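Local coordinates for glycosyl hydrolase, family 31/fibronectin type III domain protein (Clostridium perfringens, PDB 4UAP), which serves as a carbohydrate-binding module of a family 31 glycoside hydrolase, binding N-acetylgalactosamine at the loop end of a calcium-bearing beta-sandwich, at residues A[65-70]-A[124-129]; A[80-85]-A[107-112]. One frame throughout, in Å; residues are numbered along the deposited sequence.

Contact 1. Residues A[65-70]-A[124-129]; sequences KTLENF and DKIVIT
Leu-67 and Ile-126 reach toward each other across the interior of the sandwich and meet tip to tip, CD1 of Leu-67 standing 3.4 Å from CD1 of Ile-126, tighter than the usual carbon contact. The same Ile-126 also serves Phe-70, at a slant: its CG2 approaches CE2 of Phe-70 at 3.9 Å, and the CD1 that meets Leu-67 lies nearly as close to CD2 of the ring. Ile-128 and Phe-70 approach each other from opposite directions, CD1 of Ile-128 coming within 3.5 Å of CE1 of Phe-70, also obliquely, so two alternate residues of strand 125-133 meet the ring, one near CE2 and the other near CE1. Phe-70 gets there with CG lodged between its backbone N and carbonyl carbon (chi1 62°).

The spacing of the partners is instructive. Ile-126 and Ile-128 alternate regularly, whereas Leu-67 and Phe-70 are three residues apart and still both point inward; the classic beta bulge formed by Glu-68 and Asn-69 opposite Tyr-148 supplies the extra residue. All four side chains are buried, and the nearest CA atoms, those of Phe-70 and Ile-126, are 9.6 Å apart, as suits facing sheets. Around them, Tyr-116 stacks on Phe-70, Phe-61 of strand 55-61 touches Leu-67, and Phe-147 and Ile-145 of strand 141-149 pack on the two isoleucines, as part of the hydrophobic layer between the two antiparallel sheets.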
# COMPACT_ATOMS: atom_id res chain seq x y z
N LYS A 65 -9.52 -8.80 -13.60
CA LYS A 65 -8.34 -8.47 -14.38
C LYS A 65 -7.31 -9.55 -14.21
O LYS A 65 -7.14 -10.08 -13.11
CB LYS A 65 -7.76 -7.12 -13.95
CG LYS A 65 -8.74 -5.96 -14.08
CD LYS A 65 -9.00 -5.63 -15.54
CE LYS A 65 -10.10 -4.59 -15.67
NZ LYS A 65 -10.31 -4.16 -17.09
N THR A 66 -6.61 -9.89 -15.28
CA THR A 66 -5.47 -10.79 -15.17
C THR A 66 -4.22 -9.93 -15.00
O THR A 66 -3.91 -9.10 -15.85
CB THR A 66 -5.36 -11.73 -16.39
OG1 THR A 66 -5.31 -10.95 -17.59
CG2 THR A 66 -6.61 -12.62 -16.46
N LEU A 67 -3.52 -10.13 -13.89
CA LEU A 67 -2.42 -9.26 -13.47
C LEU A 67 -1.05 -9.92 -13.57
O LEU A 67 -0.88 -11.06 -13.15
CB LEU A 67 -2.65 -8.79 -12.03
CG LEU A 67 -3.94 -8.03 -11.72
CD1 LEU A 67 -4.07 -7.74 -10.23
CD2 LEU A 67 -3.98 -6.74 -12.54
N GLU A 68 -0.08 -9.19 -14.11
CA GLU A 68 1.31 -9.63 -14.03
C GLU A 68 1.86 -9.41 -12.62
O GLU A 68 2.53 -10.27 -12.06
CB GLU A 68 2.17 -8.89 -15.06
CG GLU A 68 1.82 -9.20 -16.52
CD GLU A 68 2.33 -10.57 -16.99
OE1 GLU A 68 2.71 -11.42 -16.14
OE2 GLU A 68 2.35 -10.80 -18.23
N ASN A 69 1.55 -8.25 -12.03
CA ASN A 69 2.02 -7.95 -10.68
C ASN A 69 1.30 -6.76 -10.08
O ASN A 69 0.59 -6.04 -10.79
CB ASN A 69 3.54 -7.66 -10.67
CG ASN A 69 3.88 -6.27 -11.22
OD1 ASN A 69 3.58 -5.24 -10.61
ND2 ASN A 69 4.53 -6.24 -12.37
N PHE A 70 1.48 -6.53 -8.79
CA PHE A 70 1.34 -5.17 -8.30
C PHE A 70 2.63 -4.79 -7.59
O PHE A 70 3.38 -5.65 -7.11
CB PHE A 70 0.09 -4.99 -7.41
CG PHE A 70 0.06 -5.82 -6.15
CD1 PHE A 70 0.72 -5.38 -5.01
CD2 PHE A 70 -0.67 -6.99 -6.10
CE1 PHE A 70 0.66 -6.13 -3.85
CE2 PHE A 70 -0.72 -7.75 -4.94
CZ PHE A 70 -0.06 -7.31 -3.81
N ASP A 124 -10.79 -9.86 -9.01
CA ASP A 124 -11.61 -8.65 -9.04
C ASP A 124 -11.34 -7.75 -7.83
O ASP A 124 -11.77 -6.60 -7.81
CB ASP A 124 -13.09 -8.99 -9.12
CG ASP A 124 -13.47 -10.14 -8.23
OD1 ASP A 124 -12.96 -10.20 -7.10
OD2 ASP A 124 -14.29 -10.98 -8.67
N LYS A 125 -10.62 -8.28 -6.84
CA LYS A 125 -10.29 -7.52 -5.63
C LYS A 125 -8.95 -7.98 -5.06
O LYS A 125 -8.65 -9.17 -5.05
CB LYS A 125 -11.39 -7.69 -4.58
CG LYS A 125 -11.08 -7.04 -3.26
CD LYS A 125 -12.00 -7.55 -2.17
CE LYS A 125 -13.32 -6.83 -2.18
NZ LYS A 125 -14.18 -7.34 -1.06
N ILE A 126 -8.16 -7.02 -4.58
CA ILE A 126 -6.91 -7.35 -3.90
C ILE A 126 -6.86 -6.55 -2.62
O ILE A 126 -7.11 -5.34 -2.62
CB ILE A 126 -5.69 -7.07 -4.80
CG1 ILE A 126 -5.61 -8.13 -5.90
CG2 ILE A 126 -4.40 -7.07 -3.97
CD1 ILE A 126 -4.46 -7.96 -6.85
N VAL A 127 -6.58 -7.23 -1.52
CA VAL A 127 -6.52 -6.55 -0.24
C VAL A 127 -5.10 -6.63 0.25
O VAL A 127 -4.56 -7.73 0.41
CB VAL A 127 -7.47 -7.16 0.79
CG1 VAL A 127 -7.36 -6.38 2.11
CG2 VAL A 127 -8.91 -7.15 0.27
N ILE A 128 -4.49 -5.47 0.46
CA ILE A 128 -3.09 -5.37 0.90
C ILE A 128 -3.05 -4.85 2.32
O ILE A 128 -3.61 -3.80 2.61
CB ILE A 128 -2.28 -4.43 -0.01
CG1 ILE A 128 -2.33 -4.93 -1.46
CG2 ILE A 128 -0.82 -4.31 0.51
CD1 ILE A 128 -1.75 -3.98 -2.46
N THR A 129 -2.40 -5.58 3.21
CA THR A 129 -2.36 -5.16 4.60
C THR A 129 -0.93 -4.88 5.04
O THR A 129 -0.09 -5.77 5.04
CB THR A 129 -2.98 -6.22 5.53
OG1 THR A 129 -4.28 -6.57 5.04
CG2 THR A 129 -3.12 -5.66 6.93

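Contact 2. Residues A[80-85]-A[107-112]; sequences GTINIA and ANITSA
Ile-82 lies on one face of each of two successive peptide groups, those joining Ile-109 to Thr-110 and Thr-110 to Ser-111, out of plane and displaced past the oxygens. Its CD1 stands off the first, 3.7 Å from O of Ile-109, while its CB stands off the second, 3.8 Å from O of Thr-110. With CG1 anti to the backbone N (chi1 -166°), the terminal methyl is carried to the first peptide and on to CG2 of Ile-109, 4.0 Å from CD1 of Ile-82. This last touch is the apolar side-chain contact of the pair; the rest is aliphatic carbon laid on backbone.

The polar link between the loops is indirect. One water accepts from N of Ile-82 at 3.0 Å and donates to O of Thr-110 at 2.6 Å, bridging the backbones beside the isoleucine. A second flat group, the amide of Asn-83, works within its own loop: OD1 of Asn-83 takes the N-H of Ala-85 at 2.9 Å in an Asx turn, with the donor well above the carbonyl plane. ND2 of Asn-83 is bonded to Asn-77, which helps fix the rotation of the amide, and the turn thereby shapes the chain just before Ala-85, a residue that touches the bound sugar.

Both segments are loops: 80-85 lies in the loop between strand 64-74 and strand 87-96, and the loop segment 107-112 leads from strand 99-106 into strand 113-118. His-134 adds to the packing of Ile-82, while Met-87 and Val-90 of strand 87-96 receive Ile-109.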
# COMPACT_ATOMS: atom_id res chain seq x y z
N GLY A 80 18.89 6.68 -0.96
CA GLY A 80 18.53 5.34 -1.38
C GLY A 80 18.25 4.34 -0.27
O GLY A 80 17.87 3.20 -0.55
N THR A 81 18.45 4.74 0.98
CA THR A 81 18.07 3.87 2.10
C THR A 81 16.57 4.03 2.39
O THR A 81 15.99 5.07 2.09
CB THR A 81 18.87 4.20 3.37
OG1 THR A 81 18.63 5.56 3.74
CG2 THR A 81 20.38 3.99 3.15
N ILE A 82 15.96 3.00 2.96
CA ILE A 82 14.52 3.05 3.24
C ILE A 82 14.25 3.92 4.48
O ILE A 82 14.95 3.81 5.50
CB ILE A 82 13.94 1.64 3.42
CG1 ILE A 82 12.41 1.67 3.37
CG2 ILE A 82 14.46 1.00 4.73
CD1 ILE A 82 11.80 0.31 3.03
N ASN A 83 13.25 4.79 4.39
CA ASN A 83 12.96 5.70 5.49
C ASN A 83 12.36 4.97 6.68
O ASN A 83 11.72 3.93 6.53
CB ASN A 83 12.01 6.82 5.03
CG ASN A 83 11.72 7.83 6.13
OD1 ASN A 83 10.64 7.83 6.73
ND2 ASN A 83 12.70 8.70 6.42
N ILE A 84 12.57 5.51 7.87
CA ILE A 84 12.08 4.89 9.10
C ILE A 84 10.54 4.75 9.14
O ILE A 84 10.00 3.86 9.81
CB ILE A 84 12.58 5.70 10.32
CG1 ILE A 84 12.42 4.91 11.62
CG2 ILE A 84 11.90 7.06 10.38
CD1 ILE A 84 12.97 5.64 12.84
N ALA A 85 9.82 5.60 8.40
CA ALA A 85 8.35 5.53 8.40
C ALA A 85 7.81 4.54 7.36
O ALA A 85 6.62 4.27 7.32
CB ALA A 85 7.76 6.92 8.17
N ALA A 107 8.44 -9.71 4.19
CA ALA A 107 8.96 -9.15 5.44
C ALA A 107 10.35 -8.53 5.25
O ALA A 107 10.98 -8.72 4.21
CB ALA A 107 8.99 -10.22 6.52
N ASN A 108 10.80 -7.79 6.26
CA ASN A 108 12.11 -7.14 6.24
C ASN A 108 12.33 -6.32 4.98
O ASN A 108 13.40 -6.35 4.37
CB ASN A 108 13.21 -8.18 6.40
CG ASN A 108 13.05 -8.99 7.67
OD1 ASN A 108 12.72 -10.17 7.64
ND2 ASN A 108 13.24 -8.33 8.81
N ILE A 109 11.29 -5.59 4.59
CA ILE A 109 11.36 -4.79 3.38
C ILE A 109 12.41 -3.71 3.52
O ILE A 109 12.40 -2.98 4.51
CB ILE A 109 9.99 -4.15 3.06
CG1 ILE A 109 8.98 -5.25 2.73
CG2 ILE A 109 10.12 -3.15 1.91
CD1 ILE A 109 7.53 -4.78 2.74
N THR A 110 13.31 -3.61 2.55
CA THR A 110 14.33 -2.56 2.55
C THR A 110 14.49 -1.87 1.20
O THR A 110 15.30 -0.96 1.08
CB THR A 110 15.73 -3.11 2.95
OG1 THR A 110 16.09 -4.19 2.08
CG2 THR A 110 15.74 -3.59 4.41
N SER A 111 13.74 -2.30 0.19
CA SER A 111 13.97 -1.78 -1.16
C SER A 111 12.93 -0.74 -1.58
O SER A 111 11.88 -0.61 -0.96
CB SER A 111 13.99 -2.93 -2.17
OG SER A 111 12.77 -3.63 -2.14
N ALA A 112 13.24 -0.01 -2.66
CA ALA A 112 12.37 1.05 -3.14
C ALA A 112 11.00 0.53 -3.59
O ALA A 112 10.01 1.25 -3.54
CB ALA A 112 13.04 1.81 -4.29
O HOH W 1 17.17 0.30 2.43

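The two contacts lie in different parts of the beta-sandwich of this carbohydrate-binding module. Contact 1 joins the facing sheets in the interior, whereas contact 2 packs two loops against each other beside the sugar pocket; their centres are 22 Å apart and their nearest atoms about 8 Å. Along the chain the order is 65-70, 80-85, 107-112, 124-129, so both loops of contact 2 fall between the two segments of contact 1. Strand 64-74 runs on toward the loop that holds 80-85, and 107-112 leads directly into strand 113-118, which pairs with strand 64-74 in the same sheet. Val-90 of strand 87-96 touches both Ile-128 and Ile-109, tying the recognition end to the core.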